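Local coordinates for protein malate dehydrogenase (Picrophilus torridus, PDB 4BGV) that probably catalyses the reversible NAD-dependent oxidation of malate to oxaloacetate in the tricarboxylic acid cycle, at residues Gly181-Pro186 / Lys302-Ser307; Val185-Tyr190 / Glu295-Ala300. All blocks are in the same frame, centred on the assembly; numbering follows the deposited sequence.

Interaction 1 of 2, residues Gly181-Pro186 / Lys302-Ser307; sequences GDDMVP and KKSVES
Asp183 meets Ser304 and Ser307, one helical turn apart on the helix that closes the chain, using its backbone carbonyl for the first and its carboxylate for the second. The backbones come closest here, with the CA atoms of Asp183 and Ser304 4.6 Å apart. In the conformer described here, one of two for this residue, Ser304 OG sits beside its own backbone N (chi1 -59°) and donates to Asp183 O over 2.6 Å. It approaches from above the carbonyl plane, with a C=O...OG angle of 109°. Ala300 O, one turn earlier in the helix, is a second acceptor for the same hydroxyl, which has a single proton to share between the two. Val185 CG2 packs against Ser304 OG at 3.5 Å from the strand side.

Ser307 is rotated differently: its OG is anti to the backbone N (chi1 168°), and from there it donates to Asp183 OD2 over 2.8 Å on the syn side, somewhat out of the carboxylate plane. Ser307 CB comes within 3.4 Å of both OD1 and OD2 of Asp183, so the serine side chain faces the end of the carboxylate. In the Lys303 conformer described, NZ stays 6.5 Å from Asp183 OD1, too far for a salt bridge. The contact therefore depends on neutral hydroxyl donors, and the bond from Ser307 probably helps to stabilise the Asp183 carboxylate.

Interaction 2 of 2, residues Val185-Tyr190 / Glu295-Ala300; sequences VPFIRY and EDELEA
Strand Val185-Phe187 runs nearly antiparallel to helix Glu295-Ala300, their short axes 8.6 Å apart at 164°, and the type I turn from Phe187 to Tyr190 that follows sets Arg189 facing the helix. Glu297 bridges the gap. Its chain is extended beyond CG and lays the carboxylate flat over one face of Phe187: CD stands 3.5 Å above the ring plane, over its centre, with the two planes 19° apart. Over the same face, CG makes a CH-pi contact close to the ring normal. Arg189 grips the carboxylate side-on, NE reaching Glu297 OE2 at 2.8 Å and NH2 reaching OE1 at 3.1 Å. Both bonds use syn lone pairs and lie near the guanidinium plane, and Tyr190 CZ lies over one guanidinium face, toward its rim. A water adds a further link, donating to Glu297 OE2 at 2.8 Å and to Pro186 O while accepting from Ile188 N. The charge of the buried acid is probably offset by Arg189 and the water. Toward the other end, Val185 CG1 packs on Ala300 CB at 4.0 Å. This is strand-on-helix packing within the alpha/beta C-terminal domain of the LDH/MDH superfamily, where the long terminal helix lies against an antiparallel sheet.

Interactions 1 and 2 follow one another along the same pair of elements, strand 184-193 and helix 295-321, with centres 10 Å apart and Val185 and Pro186 common to both. Val185 packs against Ser304 in interaction 1 and Ala300 in interaction 2, while the bond from Ser304 OG to Ala300 O, within that one helix, connects the two contacts. Interaction 1 is nearer the probable catalytic site: between side chains, Met184 is about 6 Å from His180, the likely proton acceptor, and Ser307 about 5 Å from Arg93, a probable substrate-binding residue. The side chain of Val185 lies about 10 Å from that of His180, and interaction 2 extends outward from there.

Interaction 1 of 2, residues Gly181-Pro186 / Lys302-Ser307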
loop_
_atom_site.group_PDB
_atom_site.type_symbol
_atom_site.label_atom_id
_atom_site.label_comp_id
_atom_site.label_asym_id
_atom_site.label_seq_id
_atom_site.Cartn_x
_atom_site.Cartn_y
_atom_site.Cartn_z
ATOM N N GLY A 181 -29.937 1.372 -12.408
ATOM C CA GLY A 181 -31.089 0.631 -12.897
ATOM C C GLY A 181 -31.374 0.958 -14.346
ATOM O O GLY A 181 -30.470 0.974 -15.173
ATOM N N ASP A 182 -32.630 1.238 -14.660
ATOM C CA ASP A 182 -32.976 1.543 -16.042
ATOM C C ASP A 182 -32.486 2.928 -16.452
ATOM O O ASP A 182 -32.514 3.268 -17.634
ATOM C CB ASP A 182 -34.482 1.407 -16.271
ATOM C CG ASP A 182 -34.978 -0.021 -16.051
ATOM O OD1 ASP A 182 -34.326 -0.969 -16.554
ATOM O OD2 ASP A 182 -36.011 -0.191 -15.365
ATOM N N ASP A 183 -32.054 3.731 -15.484
ATOM C CA ASP A 183 -31.498 5.049 -15.802
ATOM C C ASP A 183 -30.015 5.010 -16.185
ATOM O O ASP A 183 -29.448 6.036 -16.587
ATOM C CB ASP A 183 -31.702 6.032 -14.650
ATOM C CG ASP A 183 -33.152 6.498 -14.524
ATOM O OD1 ASP A 183 -33.903 6.389 -15.513
ATOM O OD2 ASP A 183 -33.526 6.988 -13.433
ATOM N N MET A 184 -29.382 3.847 -16.021
ATOM C CA MET A 184 -27.968 3.689 -16.357
ATOM C C MET A 184 -27.832 3.618 -17.866
ATOM O O MET A 184 -28.677 3.032 -18.543
ATOM C CB MET A 184 -27.418 2.397 -15.751
ATOM C CG MET A 184 -25.900 2.240 -15.813
ATOM S SD MET A 184 -25.428 0.580 -15.220
ATOM C CE MET A 184 -25.618 -0.396 -16.711
ATOM N N VAL A 185 -26.766 4.211 -18.398
ATOM C CA VAL A 185 -26.535 4.181 -19.838
ATOM C C VAL A 185 -25.104 3.721 -20.100
ATOM O O VAL A 185 -24.154 4.494 -19.960
ATOM C CB VAL A 185 -26.739 5.563 -20.494
ATOM C CG1 VAL A 185 -26.523 5.462 -22.016
ATOM C CG2 VAL A 185 -28.132 6.109 -20.183
ATOM N N PRO A 186 -24.944 2.446 -20.467
ATOM C CA PRO A 186 -23.598 1.970 -20.790
ATOM C C PRO A 186 -23.204 2.415 -22.194
ATOM O O PRO A 186 -24.084 2.545 -23.050
ATOM C CB PRO A 186 -23.766 0.447 -20.775
ATOM C CG PRO A 186 -25.194 0.239 -21.230
ATOM C CD PRO A 186 -25.982 1.419 -20.700
ATOM N N LYS A 302 -32.084 9.858 -23.238
ATOM C CA LYS A 302 -33.288 10.673 -23.155
ATOM C C LYS A 302 -34.253 10.146 -22.095
ATOM O O LYS A 302 -34.903 10.919 -21.397
ATOM C CB LYS A 302 -33.961 10.793 -24.527
ATOM C CG LYS A 302 -33.282 11.834 -25.401
ATOM C CD LYS A 302 -33.864 11.885 -26.807
ATOM C CE LYS A 302 -32.987 12.752 -27.706
ATOM N NZ LYS A 302 -33.562 12.922 -29.070
ATOM N N LYS A 303 -34.316 8.828 -21.954
ATOM C CA LYS A 303 -35.156 8.216 -20.933
ATOM C C LYS A 303 -34.639 8.539 -19.533
ATOM O O LYS A 303 -35.416 8.837 -18.628
ATOM C CB LYS A 303 -35.242 6.701 -21.150
ATOM C CG LYS A 303 -36.211 6.305 -22.262
ATOM C CD LYS A 303 -36.026 4.861 -22.732
ATOM C CE LYS A 303 -35.766 3.899 -21.581
ATOM N NZ LYS A 303 -34.306 3.632 -21.406
ATOM N N SER A 304 -33.321 8.481 -19.367
ATOM C CA SER A 304 -32.699 8.817 -18.090
ATOM C C SER A 304 -32.949 10.283 -17.762
ATOM O O SER A 304 -33.262 10.632 -16.615
ATOM C CB SER A 304 -31.195 8.537 -18.117
ATOM O OG SER A 304 -30.923 7.174 -18.399
ATOM N N VAL A 305 -32.823 11.134 -18.775
ATOM C CA VAL A 305 -33.056 12.566 -18.639
ATOM C C VAL A 305 -34.464 12.864 -18.127
ATOM O O VAL A 305 -34.629 13.651 -17.190
ATOM C CB VAL A 305 -32.774 13.312 -19.969
ATOM C CG1 VAL A 305 -33.504 14.647 -20.011
ATOM C CG2 VAL A 305 -31.257 13.504 -20.152
ATOM N N GLU A 306 -35.466 12.210 -18.711
ATOM C CA GLU A 306 -36.855 12.407 -18.293
ATOM C C GLU A 306 -37.063 12.023 -16.822
ATOM O O GLU A 306 -37.758 12.718 -16.081
ATOM C CB GLU A 306 -37.807 11.640 -19.219
ATOM C CG GLU A 306 -38.879 10.817 -18.516
ATOM C CD GLU A 306 -38.877 9.356 -18.963
ATOM O OE1 GLU A 306 -39.538 9.050 -19.980
ATOM O OE2 GLU A 306 -38.207 8.521 -18.304
ATOM N N SER A 307 -36.428 10.935 -16.402
ATOM C CA SER A 307 -36.519 10.474 -15.022
ATOM C C SER A 307 -35.945 11.511 -14.051
ATOM O O SER A 307 -36.557 11.831 -13.028
ATOM C CB SER A 307 -35.781 9.139 -14.876
ATOM O OG SER A 307 -35.605 8.808 -13.516
#

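Interaction 2 of 2, residues Val185-Tyr190 / Glu295-Ala300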
loop_
_atom_site.group_PDB
_atom_site.type_symbol
_atom_site.label_atom_id
_atom_site.label_comp_id
_atom_site.label_asym_id
_atom_site.label_seq_id
_atom_site.Cartn_x
_atom_site.Cartn_y
_atom_site.Cartn_z
ATOM N N VAL A 185 -26.766 4.211 -18.398
ATOM C CA VAL A 185 -26.535 4.181 -19.838
ATOM C C VAL A 185 -25.104 3.721 -20.100
ATOM O O VAL A 185 -24.154 4.494 -19.960
ATOM C CB VAL A 185 -26.739 5.563 -20.494
ATOM C CG1 VAL A 185 -26.523 5.462 -22.016
ATOM C CG2 VAL A 185 -28.132 6.109 -20.183
ATOM N N PRO A 186 -24.944 2.446 -20.467
ATOM C CA PRO A 186 -23.598 1.970 -20.790
ATOM C C PRO A 186 -23.204 2.415 -22.194
ATOM O O PRO A 186 -24.084 2.545 -23.050
ATOM C CB PRO A 186 -23.766 0.447 -20.775
ATOM C CG PRO A 186 -25.194 0.239 -21.230
ATOM C CD PRO A 186 -25.982 1.419 -20.700
ATOM N N PHE A 187 -21.916 2.678 -22.416
ATOM C CA PHE A 187 -21.374 2.782 -23.776
ATOM C C PHE A 187 -20.524 1.534 -23.946
ATOM O O PHE A 187 -19.381 1.465 -23.465
ATOM C CB PHE A 187 -20.479 4.020 -23.979
ATOM C CG PHE A 187 -21.220 5.334 -24.103
ATOM C CD1 PHE A 187 -22.308 5.633 -23.294
ATOM C CD2 PHE A 187 -20.779 6.297 -24.997
ATOM C CE1 PHE A 187 -22.970 6.865 -23.401
ATOM C CE2 PHE A 187 -21.417 7.529 -25.105
ATOM C CZ PHE A 187 -22.515 7.815 -24.301
ATOM N N ILE A 188 -21.093 0.530 -24.596
ATOM C CA ILE A 188 -20.385 -0.729 -24.802
ATOM C C ILE A 188 -19.136 -0.500 -25.633
ATOM O O ILE A 188 -18.095 -1.095 -25.365
ATOM C CB ILE A 188 -21.292 -1.771 -25.486
ATOM C CG1 ILE A 188 -22.440 -2.152 -24.557
ATOM C CG2 ILE A 188 -20.504 -2.996 -25.894
ATOM C CD1 ILE A 188 -22.026 -2.325 -23.124
ATOM N N ARG A 189 -19.233 0.389 -26.620
ATOM C CA ARG A 189 -18.089 0.670 -27.490
ATOM C C ARG A 189 -16.898 1.283 -26.755
ATOM O O ARG A 189 -15.765 1.173 -27.223
ATOM C CB ARG A 189 -18.502 1.548 -28.677
ATOM C CG ARG A 189 -19.024 2.910 -28.276
ATOM C CD ARG A 189 -19.808 3.568 -29.404
ATOM N NE ARG A 189 -20.369 4.830 -28.948
ATOM C CZ ARG A 189 -19.850 6.018 -29.228
ATOM N NH1 ARG A 189 -18.767 6.107 -29.996
ATOM N NH2 ARG A 189 -20.436 7.113 -28.774
ATOM N N TYR A 190 -17.145 1.924 -25.610
ATOM C CA TYR A 190 -16.051 2.498 -24.831
ATOM C C TYR A 190 -15.586 1.566 -23.718
ATOM O O TYR A 190 -14.836 1.971 -22.827
ATOM C CB TYR A 190 -16.457 3.834 -24.220
ATOM C CG TYR A 190 -16.601 4.985 -25.198
ATOM C CD1 TYR A 190 -16.223 4.864 -26.537
ATOM C CD2 TYR A 190 -17.068 6.211 -24.761
ATOM C CE1 TYR A 190 -16.351 5.947 -27.417
ATOM C CE2 TYR A 190 -17.197 7.292 -25.627
ATOM C CZ TYR A 190 -16.836 7.157 -26.940
ATOM O OH TYR A 190 -16.971 8.249 -27.768
ATOM N N GLU A 295 -26.983 6.498 -31.790
ATOM C CA GLU A 295 -28.442 6.513 -31.696
ATOM C C GLU A 295 -28.994 5.695 -30.526
ATOM O O GLU A 295 -29.939 6.125 -29.850
ATOM C CB GLU A 295 -29.080 6.093 -33.027
ATOM C CG GLU A 295 -30.525 5.608 -32.930
ATOM C CD GLU A 295 -31.486 6.643 -32.363
ATOM O OE1 GLU A 295 -31.124 7.836 -32.283
ATOM O OE2 GLU A 295 -32.617 6.256 -31.995
ATOM N N ASP A 296 -28.413 4.529 -30.268
ATOM C CA ASP A 296 -28.880 3.702 -29.149
ATOM C C ASP A 296 -28.645 4.404 -27.811
ATOM O O ASP A 296 -29.528 4.449 -26.948
ATOM C CB ASP A 296 -28.187 2.339 -29.141
ATOM C CG ASP A 296 -28.810 1.365 -30.109
ATOM O OD1 ASP A 296 -29.967 1.599 -30.522
ATOM O OD2 ASP A 296 -28.147 0.359 -30.452
ATOM N N GLU A 297 -27.455 4.973 -27.658
ATOM C CA GLU A 297 -27.090 5.643 -26.420
ATOM C C GLU A 297 -27.943 6.885 -26.204
ATOM O O GLU A 297 -28.344 7.182 -25.080
ATOM C CB GLU A 297 -25.606 6.007 -26.431
ATOM C CG GLU A 297 -24.690 4.790 -26.498
ATOM C CD GLU A 297 -23.334 5.086 -27.132
ATOM O OE1 GLU A 297 -23.110 6.232 -27.590
ATOM O OE2 GLU A 297 -22.505 4.152 -27.204
ATOM N N LEU A 298 -28.239 7.587 -27.296
ATOM C CA LEU A 298 -29.057 8.789 -27.249
ATOM C C LEU A 298 -30.463 8.485 -26.738
ATOM O O LEU A 298 -30.981 9.202 -25.876
ATOM C CB LEU A 298 -29.165 9.420 -28.646
ATOM C CG LEU A 298 -29.982 10.714 -28.665
ATOM C CD1 LEU A 298 -29.297 11.801 -27.842
ATOM C CD2 LEU A 298 -30.237 11.170 -30.099
ATOM N N GLU A 299 -31.084 7.435 -27.268
ATOM C CA GLU A 299 -32.415 6.985 -26.844
ATOM C C GLU A 299 -32.431 6.681 -25.356
ATOM O O GLU A 299 -33.327 7.067 -24.611
ATOM C CB GLU A 299 -32.791 5.692 -27.576
ATOM C CG GLU A 299 -33.071 5.835 -29.050
ATOM C CD GLU A 299 -33.316 4.495 -29.738
ATOM O OE1 GLU A 299 -32.620 3.509 -29.414
ATOM O OE2 GLU A 299 -34.202 4.429 -30.611
ATOM N N ALA A 300 -31.427 5.915 -24.949
ATOM C CA ALA A 300 -31.304 5.522 -23.550
ATOM C C ALA A 300 -31.078 6.747 -22.669
ATOM O O ALA A 300 -31.630 6.845 -21.573
ATOM C CB ALA A 300 -30.175 4.525 -23.375
HETATM O O HOH W 1 -23.458 1.677 -26.164
HETATM O O HOH W 2 -21.807 0.914 -27.945
#